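Local coordinates for protein glycoside Hydrolase (Bacteroides uniformis, PDB 5T9X) that probably hydrolyses agarose as a family 16 glycoside hydrolase of a human gut bacterium, as part of an agarose breakdown pathway, at residues D75-D81 with S114-L120; L182-Q188 with G292-D298; I193-G197 with Q306-A310. All blocks are in the same frame, centred on the assembly; numbering follows the deposited sequence.

Interaction 1: D75-D81 with S114-L120; sequences DFNYTAD and SVSDGCL. With NA (sodium ion), chain D.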
ATOM      1  N   ASP A  75      -4.995  15.372  -3.153  1.00 23.91           N
ATOM      2  CA  ASP A  75      -4.382  15.463  -4.478  1.00 26.22           C
ATOM      3  C   ASP A  75      -2.876  15.821  -4.459  1.00 26.25           C
ATOM      4  O   ASP A  75      -2.207  15.850  -5.513  1.00 27.01           O
ATOM      5  CB  ASP A  75      -5.178  16.408  -5.389  1.00 28.92           C
ATOM      6  CG  ASP A  75      -5.134  17.878  -4.955  1.00 30.62           C
ATOM      7  OD1 ASP A  75      -4.240  18.306  -4.186  1.00 34.10           O
ATOM      8  OD2 ASP A  75      -6.000  18.634  -5.438  1.00 34.35           O
ATOM      9  N   PHE A  76      -2.353  16.111  -3.273  1.00 26.22           N
ATOM     10  CA  PHE A  76      -0.938  16.371  -3.066  1.00 27.66           C
ATOM     11  C   PHE A  76      -0.348  17.501  -3.925  1.00 29.06           C
ATOM     12  O   PHE A  76       0.831  17.462  -4.233  1.00 30.55           O
ATOM     13  CB  PHE A  76      -0.138  15.085  -3.275  1.00 26.39           C
ATOM     14  CG  PHE A  76      -0.465  13.997  -2.299  1.00 25.84           C
ATOM     15  CD1 PHE A  76      -0.169  14.148  -0.938  1.00 26.32           C
ATOM     16  CD2 PHE A  76      -0.973  12.789  -2.728  1.00 25.01           C
ATOM     17  CE1 PHE A  76      -0.427  13.129  -0.037  1.00 24.98           C
ATOM     18  CE2 PHE A  76      -1.237  11.772  -1.825  1.00 24.49           C
ATOM     19  CZ  PHE A  76      -0.982  11.949  -0.481  1.00 24.50           C
ATOM     20  N   ASN A  77      -1.150  18.504  -4.299  1.00 31.45           N
ATOM     21  CA  ASN A  77      -0.666  19.621  -5.135  1.00 34.61           C
ATOM     22  C   ASN A  77      -0.281  20.804  -4.232  1.00 34.67           C
ATOM     23  O   ASN A  77      -0.986  21.816  -4.136  1.00 40.48           O
ATOM     24  CB  ASN A  77      -1.691  20.002  -6.237  1.00 36.74           C
ATOM     25  CG  ASN A  77      -1.943  18.852  -7.262  1.00 39.63           C
ATOM     26  OD1 ASN A  77      -1.148  17.901  -7.413  1.00 38.63           O
ATOM     27  ND2 ASN A  77      -3.063  18.948  -7.979  1.00 40.66           N
ATOM     28  N   TYR A  78       0.824  20.605  -3.526  1.00 31.86           N
ATOM     29  CA  TYR A  78       1.433  21.578  -2.626  1.00 29.63           C
ATOM     30  C   TYR A  78       2.880  21.133  -2.385  1.00 30.89           C
ATOM     31  O   TYR A  78       3.336  20.135  -2.961  1.00 32.26           O
ATOM     32  CB  TYR A  78       0.654  21.678  -1.303  1.00 29.21           C
ATOM     33  CG  TYR A  78       0.420  20.362  -0.563  1.00 28.77           C
ATOM     34  CD1 TYR A  78       1.424  19.786   0.261  1.00 28.59           C
ATOM     35  CD2 TYR A  78      -0.807  19.708  -0.653  1.00 26.47           C
ATOM     36  CE1 TYR A  78       1.197  18.582   0.943  1.00 28.44           C
ATOM     37  CE2 TYR A  78      -1.042  18.512   0.008  1.00 27.10           C
ATOM     38  CZ  TYR A  78      -0.049  17.939   0.806  1.00 27.79           C
ATOM     39  OH  TYR A  78      -0.317  16.753   1.468  1.00 24.72           O
ATOM     40  N   THR A  79       3.612  21.870  -1.558  1.00 32.92           N
ATOM     41  CA  THR A  79       5.007  21.550  -1.258  1.00 33.43           C
ATOM     42  C   THR A  79       5.137  21.184   0.192  1.00 32.08           C
ATOM     43  O   THR A  79       4.555  21.854   1.050  1.00 30.56           O
ATOM     44  CB  THR A  79       5.934  22.732  -1.591  1.00 35.50           C
ATOM     45  OG1 THR A  79       6.139  22.732  -2.997  1.00 34.33           O
ATOM     46  CG2 THR A  79       7.337  22.591  -0.940  1.00 39.49           C
ATOM     47  N   ALA A  80       5.882  20.112   0.457  1.00 32.46           N
ATOM     48  CA  ALA A  80       6.223  19.741   1.836  1.00 35.54           C
ATOM     49  C   ALA A  80       7.501  18.937   1.914  1.00 36.82           C
ATOM     50  O   ALA A  80       7.859  18.249   0.970  1.00 33.48           O
ATOM     51  CB  ALA A  80       5.078  18.967   2.485  1.00 35.34           C
ATOM     52  N   ASP A  81       8.194  19.062   3.044  1.00 43.00           N
ATOM     53  CA  ASP A  81       9.217  18.083   3.464  1.00 49.46           C
ATOM     54  C   ASP A  81       9.184  17.938   5.007  1.00 53.64           C
ATOM     55  O   ASP A  81       8.296  18.519   5.638  1.00 61.37           O
ATOM     56  CB  ASP A  81      10.601  18.428   2.895  1.00 50.08           C
ATOM     57  CG  ASP A  81      11.048  19.824   3.236  1.00 51.71           C
ATOM     58  OD1 ASP A  81      11.119  20.175   4.444  1.00 49.89           O
ATOM     59  OD2 ASP A  81      11.352  20.558   2.272  1.00 56.24           O
ATOM     60  N   SER A 114       8.260  13.316   1.228  1.00 28.19           N
ATOM     61  CA  SER A 114       7.986  14.676   0.807  1.00 27.62           C
ATOM     62  C   SER A 114       6.867  14.755  -0.220  1.00 28.12           C
ATOM     63  O   SER A 114       6.394  13.747  -0.744  1.00 28.81           O
ATOM     64  CB  SER A 114       9.267  15.324   0.251  1.00 28.26           C
ATOM     65  OG  SER A 114       9.706  14.706  -0.955  1.00 28.58           O
ATOM     66  N   VAL A 115       6.436  15.985  -0.474  1.00 28.79           N
ATOM     67  CA  VAL A 115       5.449  16.295  -1.492  1.00 28.24           C
ATOM     68  C   VAL A 115       6.002  17.435  -2.351  1.00 28.62           C
ATOM     69  O   VAL A 115       6.405  18.482  -1.825  1.00 26.79           O
ATOM     70  CB  VAL A 115       4.120  16.707  -0.870  1.00 27.36           C
ATOM     71  CG1 VAL A 115       3.083  16.878  -1.960  1.00 28.19           C
ATOM     72  CG2 VAL A 115       3.666  15.665   0.138  1.00 27.23           C
ATOM     73  N   SER A 116       6.040  17.193  -3.658  1.00 29.16           N
ATOM     74  CA  SER A 116       6.487  18.166  -4.645  1.00 30.71           C
ATOM     75  C   SER A 116       6.108  17.722  -6.044  1.00 31.40           C
ATOM     76  O   SER A 116       6.010  16.517  -6.316  1.00 28.95           O
ATOM     77  CB  SER A 116       8.004  18.360  -4.574  1.00 31.77           C
ATOM     78  OG  SER A 116       8.679  17.309  -5.220  1.00 33.35           O
ATOM     79  N   ASP A 117       5.921  18.701  -6.930  1.00 35.35           N
ATOM     80  CA  ASP A 117       5.573  18.440  -8.329  1.00 38.86           C
ATOM     81  C   ASP A 117       4.253  17.626  -8.476  1.00 35.44           C
ATOM     82  O   ASP A 117       4.091  16.799  -9.371  1.00 36.99           O
ATOM     83  CB  ASP A 117       6.755  17.729  -8.996  1.00 46.96           C
ATOM     84  CG  ASP A 117       6.871  18.041 -10.471  1.00 58.55           C
ATOM     85  OD1 ASP A 117       7.458  19.100 -10.804  1.00 70.42           O
ATOM     86  OD2 ASP A 117       6.402  17.217 -11.296  1.00 65.96           O
ATOM     87  N   GLY A 118       3.315  17.864  -7.572  1.00 33.32           N
ATOM     88  CA  GLY A 118       2.030  17.199  -7.586  1.00 32.32           C
ATOM     89  C   GLY A 118       1.960  15.762  -7.062  1.00 33.92           C
ATOM     90  O   GLY A 118       0.901  15.134  -7.233  1.00 32.99           O
ATOM     91  N   CYS A 119       3.032  15.242  -6.434  1.00 31.79           N
ATOM     92  CA  CYS A 119       3.021  13.899  -5.863  1.00 32.18           C
ATOM     93  C   CYS A 119       3.569  13.796  -4.453  1.00 29.41           C
ATOM     94  O   CYS A 119       4.494  14.502  -4.083  1.00 27.87           O
ATOM     95  CB  CYS A 119       3.866  12.962  -6.695  1.00 35.85           C
ATOM     96  SG  CYS A 119       3.259  12.817  -8.359  1.00 47.00           S
ATOM     97  N   LEU A 120       3.010  12.852  -3.704  1.00 26.23           N
ATOM     98  CA  LEU A 120       3.660  12.293  -2.530  1.00 24.54           C
ATOM     99  C   LEU A 120       4.834  11.468  -3.043  1.00 24.35           C
ATOM    100  O   LEU A 120       4.687  10.687  -3.973  1.00 23.24           O
ATOM    101  CB  LEU A 120       2.690  11.400  -1.778  1.00 23.19           C
ATOM    102  CG  LEU A 120       3.252  10.662  -0.579  1.00 22.78           C
ATOM    103  CD1 LEU A 120       3.747  11.648   0.463  1.00 22.87           C
ATOM    104  CD2 LEU A 120       2.188   9.744  -0.011  1.00 23.33           C
TER
HETATM  105 NA    NA D 401      -1.403  15.281  -7.641  1.00 11.86          NA
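A chi1 of -174° swings CG1 of Val115 away from its own backbone nitrogen and over one face of the Tyr78 ring, while Phe76, with chi1 at -63°, lays its ring against Leu120. Val115 CG1 lies 4.2 Å from the centroid of the Tyr78 ring in a CH-pi contact, and the phenol beyond is held by Asp74, which accepts from its hydroxyl. Leu120 CB stands almost on the normal of the Phe76 ring, 3.8 Å from its centroid. Aliphatic chains suit both places, Val115 giving a methyl and Leu120 its CB methylene to an aromatic face. Further along, Ala80 and Val115 form an antiparallel hydrogen-bonded pair, Ala80 N reaching Val115 O at 2.9 Å and Val115 N reaching Ala80 O at 3.0 Å. The other end is tied by a sodium ion, bound by Asp75 O at 2.4 Å, Gly118 O at 2.4 Å and Asn77 OD1 at 2.6 Å; Glu51 and Asp332 supply two oxygens each, making seven. An Asx turn, in which Asp75 OD1 accepts from Asn77 N, helps shape the loop round the ion. Gly118 suits the type I' turn of residues 116-119 through its positive phi, and its bare CA lets Asn77 OD1 come to 3.3 Å. The loop 75-81 runs antiparallel beside residues 114-120, the hairpin of strands 113-116 and 119-122; Phe76 also meets Trp92, and Val331 and Ile334 of strand 329-341, the neighbour of strand 119-122 in the sheet.

Interaction 2: L182-Q188 with G292-D298; sequences LSPDDTQ and GLSKEMD
Gln188 OE1 is gripped by two consecutive backbone N-H groups of the facing loop, Ser294 N at 3.0 Å and Lys295 N at 3.1 Å. Both donors are tilted from the carbonyl plane, by 19° for Ser294 N and 34° for Lys295 N; an amide suits this buried place because it brings acceptor and donor on one flat group. Its NE2 gives a proton to a water that also accepts from Lys295 NZ. With CG beside its backbone N (chi1 -62°) and every later torsion near 180°, the lysine crosses Gln188 at about a right angle and is long enough to reach the hairpin. Lys295 NZ ends between Asp185 OD2, 2.5 Å away on its syn lone pair in a salt bridge, and Thr187 OG1, 2.7 Å away. The loop 182-188 is the turn of the hairpin formed by strands 176-182 and 188-195 in the concave sheet of a GH16 beta-sandwich, with a type I turn at residues 183-186. Asp185 OD1 stiffens that turn by accepting from Ser183 OG, Thr187 N and Thr187 OG1, the second of these closing an Asx turn. Strand 298-304 begins alongside, where Leu182 and Asp298 make an antiparallel hydrogen-bonded pair. Met297 runs its extended, flexible thioether chain along the backbone at Leu182 and Ser183, Met297 CE lying 3.8 Å from Gln188 CB. The carboxylates of Glu296 and Asp298 both turn to Arg157.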
ATOM      1  N   LEU A 182      -4.799  -0.500   7.877  1.00 18.28           N
ATOM      2  CA  LEU A 182      -4.567  -1.308   9.042  1.00 18.94           C
ATOM      3  C   LEU A 182      -5.298  -0.704  10.264  1.00 18.47           C
ATOM      4  O   LEU A 182      -5.218   0.500  10.498  1.00 16.51           O
ATOM      5  CB  LEU A 182      -3.060  -1.380   9.287  1.00 19.74           C
ATOM      6  CG  LEU A 182      -2.545  -2.134  10.520  1.00 19.74           C
ATOM      7  CD1 LEU A 182      -2.863  -3.624  10.408  1.00 18.91           C
ATOM      8  CD2 LEU A 182      -1.045  -1.887  10.670  1.00 20.20           C
ATOM      9  N   SER A 183      -5.988  -1.561  11.022  1.00 18.55           N
ATOM     10  CA  SER A 183      -6.647  -1.175  12.260  1.00 20.18           C
ATOM     11  C   SER A 183      -5.596  -0.846  13.316  1.00 20.68           C
ATOM     12  O   SER A 183      -4.542  -1.466  13.300  1.00 19.51           O
ATOM     13  CB  SER A 183      -7.545  -2.301  12.778  1.00 21.35           C
ATOM     14  OG  SER A 183      -6.785  -3.437  13.168  1.00 23.59           O
ATOM     15  N   PRO A 184      -5.864   0.135  14.219  1.00 22.16           N
ATOM     16  CA  PRO A 184      -4.832   0.496  15.239  1.00 23.96           C
ATOM     17  C   PRO A 184      -4.383  -0.657  16.159  1.00 23.93           C
ATOM     18  O   PRO A 184      -3.263  -0.619  16.605  1.00 22.64           O
ATOM     19  CB  PRO A 184      -5.490   1.606  16.071  1.00 22.51           C
ATOM     20  CG  PRO A 184      -6.575   2.120  15.214  1.00 22.86           C
ATOM     21  CD  PRO A 184      -7.014   1.046  14.267  1.00 22.27           C
ATOM     22  N   ASP A 185      -5.235  -1.664  16.401  1.00 25.03           N
ATOM     23  CA  ASP A 185      -4.869  -2.831  17.240  1.00 26.62           C
ATOM     24  C   ASP A 185      -4.083  -3.952  16.492  1.00 27.86           C
ATOM     25  O   ASP A 185      -3.806  -5.014  17.076  1.00 26.88           O
ATOM     26  CB  ASP A 185      -6.126  -3.397  17.940  1.00 26.59           C
ATOM     27  CG  ASP A 185      -7.032  -4.220  17.008  1.00 29.05           C
ATOM     28  OD1 ASP A 185      -6.732  -4.385  15.798  1.00 29.40           O
ATOM     29  OD2 ASP A 185      -8.072  -4.718  17.508  1.00 29.30           O
ATOM     30  N   ASP A 186      -3.772  -3.709  15.205  1.00 28.77           N
ATOM     31  CA  ASP A 186      -2.975  -4.587  14.336  1.00 28.16           C
ATOM     32  C   ASP A 186      -3.615  -5.944  14.054  1.00 25.34           C
ATOM     33  O   ASP A 186      -2.910  -6.883  13.732  1.00 23.28           O
ATOM     34  CB  ASP A 186      -1.535  -4.747  14.861  1.00 33.32           C
ATOM     35  CG  ASP A 186      -0.728  -3.419  14.859  1.00 42.36           C
ATOM     36  OD1 ASP A 186      -0.876  -2.602  13.929  1.00 49.64           O
ATOM     37  OD2 ASP A 186       0.087  -3.186  15.785  1.00 50.67           O
ATOM     38  N   THR A 187      -4.948  -6.045  14.104  1.00 23.94           N
ATOM     39  CA  THR A 187      -5.632  -7.338  13.845  1.00 23.17           C
ATOM     40  C   THR A 187      -6.273  -7.460  12.463  1.00 23.15           C
ATOM     41  O   THR A 187      -6.650  -8.554  12.058  1.00 21.58           O
ATOM     42  CB  THR A 187      -6.716  -7.641  14.907  1.00 22.74           C
ATOM     43  OG1 THR A 187      -7.741  -6.633  14.874  1.00 22.09           O
ATOM     44  CG2 THR A 187      -6.076  -7.721  16.312  1.00 21.52           C
ATOM     45  N   GLN A 188      -6.438  -6.334  11.760  1.00 22.56           N
ATOM     46  CA  GLN A 188      -7.119  -6.339  10.473  1.00 21.96           C
ATOM     47  C   GLN A 188      -6.463  -5.374   9.488  1.00 21.44           C
ATOM     48  O   GLN A 188      -6.148  -4.224   9.822  1.00 19.68           O
ATOM     49  CB  GLN A 188      -8.586  -5.967  10.635  1.00 21.69           C
ATOM     50  CG  GLN A 188      -9.344  -6.898  11.548  1.00 22.36           C
ATOM     51  CD  GLN A 188     -10.815  -6.546  11.648  1.00 22.53           C
ATOM     52  OE1 GLN A 188     -11.324  -5.675  10.951  1.00 23.81           O
ATOM     53  NE2 GLN A 188     -11.493  -7.216  12.526  1.00 22.70           N
ATOM     54  N   GLY A 292     -15.774 -10.330  10.878  1.00 19.81           N
ATOM     55  CA  GLY A 292     -15.225  -9.966   9.585  1.00 18.37           C
ATOM     56  C   GLY A 292     -14.347  -8.736   9.684  1.00 17.84           C
ATOM     57  O   GLY A 292     -13.852  -8.379  10.786  1.00 17.73           O
ATOM     58  N   LEU A 293     -14.130  -8.113   8.529  1.00 17.10           N
ATOM     59  CA  LEU A 293     -13.381  -6.871   8.440  1.00 18.27           C
ATOM     60  C   LEU A 293     -14.282  -5.718   8.871  1.00 18.73           C
ATOM     61  O   LEU A 293     -15.011  -5.149   8.065  1.00 17.67           O
ATOM     62  CB  LEU A 293     -12.875  -6.627   7.021  1.00 18.92           C
ATOM     63  CG  LEU A 293     -11.842  -7.656   6.530  1.00 19.18           C
ATOM     64  CD1 LEU A 293     -11.661  -7.578   5.011  1.00 18.90           C
ATOM     65  CD2 LEU A 293     -10.526  -7.465   7.257  1.00 19.40           C
ATOM     66  N   SER A 294     -14.188  -5.381  10.149  1.00 19.08           N
ATOM     67  CA  SER A 294     -15.150  -4.544  10.816  1.00 20.45           C
ATOM     68  C   SER A 294     -14.539  -3.362  11.538  1.00 20.98           C
ATOM     69  O   SER A 294     -15.258  -2.488  11.973  1.00 22.55           O
ATOM     70  CB  SER A 294     -15.895  -5.405  11.835  1.00 20.50           C
ATOM     71  OG  SER A 294     -14.958  -6.013  12.739  1.00 21.58           O
ATOM     72  N   LYS A 295     -13.234  -3.316  11.701  1.00 22.43           N
ATOM     73  CA  LYS A 295     -12.637  -2.289  12.575  1.00 24.12           C
ATOM     74  C   LYS A 295     -12.148  -1.178  11.703  1.00 24.66           C
ATOM     75  O   LYS A 295     -11.679  -1.428  10.605  1.00 26.46           O
ATOM     76  CB  LYS A 295     -11.476  -2.860  13.371  1.00 23.82           C
ATOM     77  CG  LYS A 295     -11.915  -3.965  14.290  1.00 23.98           C
ATOM     78  CD  LYS A 295     -10.735  -4.480  15.053  1.00 25.54           C
ATOM     79  CE  LYS A 295     -11.083  -5.700  15.903  1.00 26.37           C
ATOM     80  NZ  LYS A 295      -9.842  -6.238  16.549  1.00 26.68           N
ATOM     81  N   GLU A 296     -12.260   0.045  12.169  1.00 25.06           N
ATOM     82  CA  GLU A 296     -11.835   1.171  11.359  1.00 27.05           C
ATOM     83  C   GLU A 296     -10.309   1.174  11.176  1.00 24.68           C
ATOM     84  O   GLU A 296      -9.567   0.699  12.034  1.00 23.93           O
ATOM     85  CB  GLU A 296     -12.380   2.500  11.927  1.00 31.00           C
ATOM     86  CG  GLU A 296     -11.952   2.866  13.338  1.00 35.31           C
ATOM     87  CD  GLU A 296     -12.490   4.223  13.791  1.00 40.26           C
ATOM     88  OE1 GLU A 296     -13.675   4.525  13.458  1.00 42.50           O
ATOM     89  OE2 GLU A 296     -11.728   4.969  14.491  1.00 42.52           O
ATOM     90  N   MET A 297      -9.839   1.685  10.047  1.00 23.09           N
ATOM     91  CA  MET A 297      -8.426   1.572   9.727  1.00 23.16           C
ATOM     92  C   MET A 297      -7.756   2.899   9.355  1.00 23.32           C
ATOM     93  O   MET A 297      -8.369   3.796   8.775  1.00 21.17           O
ATOM     94  CB  MET A 297      -8.241   0.565   8.592  1.00 22.92           C
ATOM     95  CG  MET A 297      -8.690  -0.845   8.915  1.00 22.04           C
ATOM     96  SD  MET A 297      -8.544  -1.920   7.482  1.00 22.73           S
ATOM     97  CE  MET A 297      -9.470  -3.357   8.022  1.00 23.69           C
ATOM     98  N   ASP A 298      -6.482   2.989   9.733  1.00 23.97           N
ATOM     99  CA  ASP A 298      -5.574   4.013   9.267  1.00 24.39           C
ATOM    100  C   ASP A 298      -5.188   3.664   7.847  1.00 24.23           C
ATOM    101  O   ASP A 298      -5.076   2.480   7.504  1.00 23.63           O
ATOM    102  CB  ASP A 298      -4.311   4.024  10.116  1.00 26.12           C
ATOM    103  CG  ASP A 298      -4.582   4.362  11.570  1.00 29.22           C
ATOM    104  OD1 ASP A 298      -5.444   5.226  11.807  1.00 31.32           O
ATOM    105  OD2 ASP A 298      -3.931   3.788  12.479  1.00 32.58           O
TER
HETATM  106  O   HOH W   1     -10.144  -8.677  14.784  1.00 29.63           O

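Interaction 3: I193-G197 with Q306-A310; sequences IEAYG and QSWRA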
ATOM      1  N   ILE A 193      -2.481  -1.727  -2.761  1.00 24.39           N
ATOM      2  CA  ILE A 193      -1.348  -1.966  -3.609  1.00 25.15           C
ATOM      3  C   ILE A 193      -0.244  -2.567  -2.759  1.00 25.79           C
ATOM      4  O   ILE A 193       0.188  -1.974  -1.769  1.00 24.84           O
ATOM      5  CB  ILE A 193      -0.797  -0.666  -4.231  1.00 25.40           C
ATOM      6  CG1 ILE A 193      -1.869   0.032  -5.074  1.00 26.93           C
ATOM      7  CG2 ILE A 193       0.405  -0.991  -5.118  1.00 26.27           C
ATOM      8  CD1 ILE A 193      -1.442   1.331  -5.747  1.00 26.69           C
ATOM      9  N   GLU A 194       0.217  -3.743  -3.160  1.00 27.20           N
ATOM     10  CA  GLU A 194       1.549  -4.229  -2.759  1.00 28.33           C
ATOM     11  C   GLU A 194       2.212  -4.732  -4.046  1.00 25.27           C
ATOM     12  O   GLU A 194       1.660  -5.573  -4.740  1.00 23.29           O
ATOM     13  CB  GLU A 194       1.432  -5.299  -1.672  1.00 30.08           C
ATOM     14  CG  GLU A 194       2.749  -5.920  -1.251  1.00 33.41           C
ATOM     15  CD  GLU A 194       2.607  -6.856  -0.055  1.00 36.99           C
ATOM     16  OE1 GLU A 194       1.734  -7.758  -0.093  1.00 39.24           O
ATOM     17  OE2 GLU A 194       3.397  -6.711   0.907  1.00 40.21           O
ATOM     18  N   ALA A 195       3.341  -4.134  -4.404  1.00 24.06           N
ATOM     19  CA  ALA A 195       3.971  -4.401  -5.694  1.00 23.91           C
ATOM     20  C   ALA A 195       5.482  -4.234  -5.643  1.00 24.09           C
ATOM     21  O   ALA A 195       6.015  -3.452  -4.846  1.00 23.52           O
ATOM     22  CB  ALA A 195       3.370  -3.520  -6.781  1.00 23.41           C
ATOM     23  N   TYR A 196       6.151  -5.010  -6.488  1.00 25.12           N
ATOM     24  CA  TYR A 196       7.607  -4.954  -6.668  1.00 27.23           C
ATOM     25  C   TYR A 196       7.826  -4.617  -8.137  1.00 26.15           C
ATOM     26  O   TYR A 196       7.398  -5.371  -9.016  1.00 25.44           O
ATOM     27  CB  TYR A 196       8.232  -6.309  -6.304  1.00 28.31           C
ATOM     28  CG  TYR A 196       7.687  -6.819  -5.001  1.00 28.93           C
ATOM     29  CD1 TYR A 196       8.227  -6.393  -3.802  1.00 28.80           C
ATOM     30  CD2 TYR A 196       6.592  -7.656  -4.963  1.00 30.44           C
ATOM     31  CE1 TYR A 196       7.724  -6.821  -2.586  1.00 29.64           C
ATOM     32  CE2 TYR A 196       6.073  -8.086  -3.752  1.00 32.81           C
ATOM     33  CZ  TYR A 196       6.652  -7.669  -2.557  1.00 31.90           C
ATOM     34  OH  TYR A 196       6.152  -8.071  -1.335  1.00 31.12           O
ATOM     35  N   GLY A 197       8.423  -3.462  -8.394  1.00 24.06           N
ATOM     36  CA  GLY A 197       8.543  -2.976  -9.755  1.00 25.88           C
ATOM     37  C   GLY A 197       9.788  -3.318 -10.556  1.00 26.24           C
ATOM     38  O   GLY A 197       9.784  -3.143 -11.779  1.00 27.79           O
ATOM     39  N   GLN A 306      11.321  -5.776   2.427  1.00 30.45           N
ATOM     40  CA  GLN A 306      10.641  -6.815   3.196  1.00 30.33           C
ATOM     41  C   GLN A 306      11.572  -7.961   3.528  1.00 29.12           C
ATOM     42  O   GLN A 306      12.375  -8.343   2.691  1.00 32.73           O
ATOM     43  CB  GLN A 306       9.436  -7.330   2.435  1.00 30.24           C
ATOM     44  CG  GLN A 306       8.296  -6.330   2.401  1.00 30.23           C
ATOM     45  CD  GLN A 306       7.165  -6.761   1.489  1.00 30.11           C
ATOM     46  OE1 GLN A 306       7.327  -7.641   0.649  1.00 29.72           O
ATOM     47  NE2 GLN A 306       6.017  -6.119   1.636  1.00 32.11           N
ATOM     48  N   SER A 307      11.444  -8.503   4.738  1.00 27.36           N
ATOM     49  CA  SER A 307      12.392  -9.490   5.284  1.00 27.81           C
ATOM     50  C   SER A 307      12.575 -10.746   4.436  1.00 27.73           C
ATOM     51  O   SER A 307      13.690 -11.093   4.076  1.00 27.62           O
ATOM     52  CB  SER A 307      11.983  -9.885   6.701  1.00 26.40           C
ATOM     53  OG  SER A 307      11.832  -8.723   7.492  1.00 25.40           O
ATOM     54  N   TRP A 308      11.474 -11.412   4.134  1.00 30.14           N
ATOM     55  CA  TRP A 308      11.464 -12.646   3.328  1.00 31.71           C
ATOM     56  C   TRP A 308      12.108 -12.503   1.944  1.00 32.41           C
ATOM     57  O   TRP A 308      12.658 -13.472   1.386  1.00 34.43           O
ATOM     58  CB  TRP A 308      10.035 -13.171   3.203  1.00 35.77           C
ATOM     59  CG  TRP A 308       9.042 -12.202   2.558  1.00 40.89           C
ATOM     60  CD1 TRP A 308       8.432 -11.107   3.143  1.00 43.34           C
ATOM     61  CD2 TRP A 308       8.532 -12.270   1.218  1.00 42.45           C
ATOM     62  NE1 TRP A 308       7.597 -10.494   2.237  1.00 44.44           N
ATOM     63  CE2 TRP A 308       7.640 -11.182   1.050  1.00 43.48           C
ATOM     64  CE3 TRP A 308       8.743 -13.150   0.135  1.00 46.05           C
ATOM     65  CZ2 TRP A 308       6.958 -10.941  -0.168  1.00 45.95           C
ATOM     66  CZ3 TRP A 308       8.066 -12.907  -1.096  1.00 45.20           C
ATOM     67  CH2 TRP A 308       7.187 -11.807  -1.227  1.00 45.88           C
ATOM     68  N   ARG A 309      12.043 -11.297   1.391  1.00 31.57           N
ATOM     69  CA  ARG A 309      12.735 -10.989   0.146  1.00 29.02           C
ATOM     70  C   ARG A 309      14.182 -10.621   0.385  1.00 28.53           C
ATOM     71  O   ARG A 309      15.060 -11.005  -0.388  1.00 27.41           O
ATOM     72  CB  ARG A 309      12.037  -9.864  -0.585  1.00 27.31           C
ATOM     73  CG  ARG A 309      10.808 -10.360  -1.312  1.00 26.81           C
ATOM     74  CD  ARG A 309       9.927  -9.215  -1.726  1.00 25.96           C
ATOM     75  NE  ARG A 309      10.629  -8.300  -2.614  1.00 25.31           N
ATOM     76  CZ  ARG A 309      10.772  -8.451  -3.931  1.00 25.36           C
ATOM     77  NH1 ARG A 309      10.267  -9.507  -4.571  1.00 25.40           N
ATOM     78  NH2 ARG A 309      11.427  -7.515  -4.618  1.00 25.62           N
ATOM     79  N   ALA A 310      14.435  -9.853   1.435  1.00 27.22           N
ATOM     80  CA  ALA A 310      15.797  -9.391   1.705  1.00 28.00           C
ATOM     81  C   ALA A 310      16.723 -10.556   2.072  1.00 28.28           C
ATOM     82  O   ALA A 310      17.885 -10.613   1.681  1.00 26.93           O
ATOM     83  CB  ALA A 310      15.806  -8.337   2.798  1.00 26.48           C
TER
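Strand 188-195 carries the E-I-D-I-I-E sequence that matches the signature of GH16 enzymes, the strand that bears the catalytic carboxylates in this family, and Glu194 is the last residue of that motif. Opposite it, Gln306 occupies the N-cap position of the short helix 307-310. Glu194 is extended, a chi1 of 177° carrying CG away from the backbone N, and Glu194 OE2 accepts from Gln306 NE2, 2.8 Å away. The donor arrives on the anti side of the carboxylate, whose plane stands nearly perpendicular to the amide. The other oxygen, OE1, accepts from His216 ND1, so both oxygens are held; a bound imidazole about 3 Å from the side chain, probably from the crystallisation liquor, may mark a pocket. Gln306 suits its place because one amide serves three neighbours: NE2 donates to Glu194 and Glu304, while OE1 sits at the edge of the Tyr196 ring and accepts from Tyr196 OH in a bond modelled so short that its length is doubtful. In the beta-jelly-roll of this family that strand lies on the concave sheet, where the substrate cleft is found, and Tyr196 links the strand end to the helix. Arg309 bends at chi3 (60°) and lays its guanidinium flat on the tyrosine ring, centres 3.8 Å apart and planes at 24°, an off-centre cation-pi stack. The pairing suits both: the aromatic face takes the flat, charged guanidinium while the hydroxyl still reaches Gln306. Thr174 O holds Arg309 NH2. The Trp308 side chain runs towards that of Tyr196 from the opposite direction, its CZ2 edge 3.2 Å from Tyr196 OH.

Overall arrangement
Along the chain interaction 1 closes before the others open, whereas interactions 2 and 3 alternate, strands 188-195 and 298-304 each running from one contact towards the other. The centres of interactions 2 and 3 are about 22 Å apart, so the two contacts lie towards opposite ends of these strands, both of which pair with strand 176-182 in one sheet. Interaction 1 belongs with the other sheet, through strands 113-116 and 119-122, and its centre is 28 Å from that of interaction 2 and 25 Å from that of interaction 3. The sodium site is therefore well removed from the signature strand, which fits a structural rather than a catalytic role.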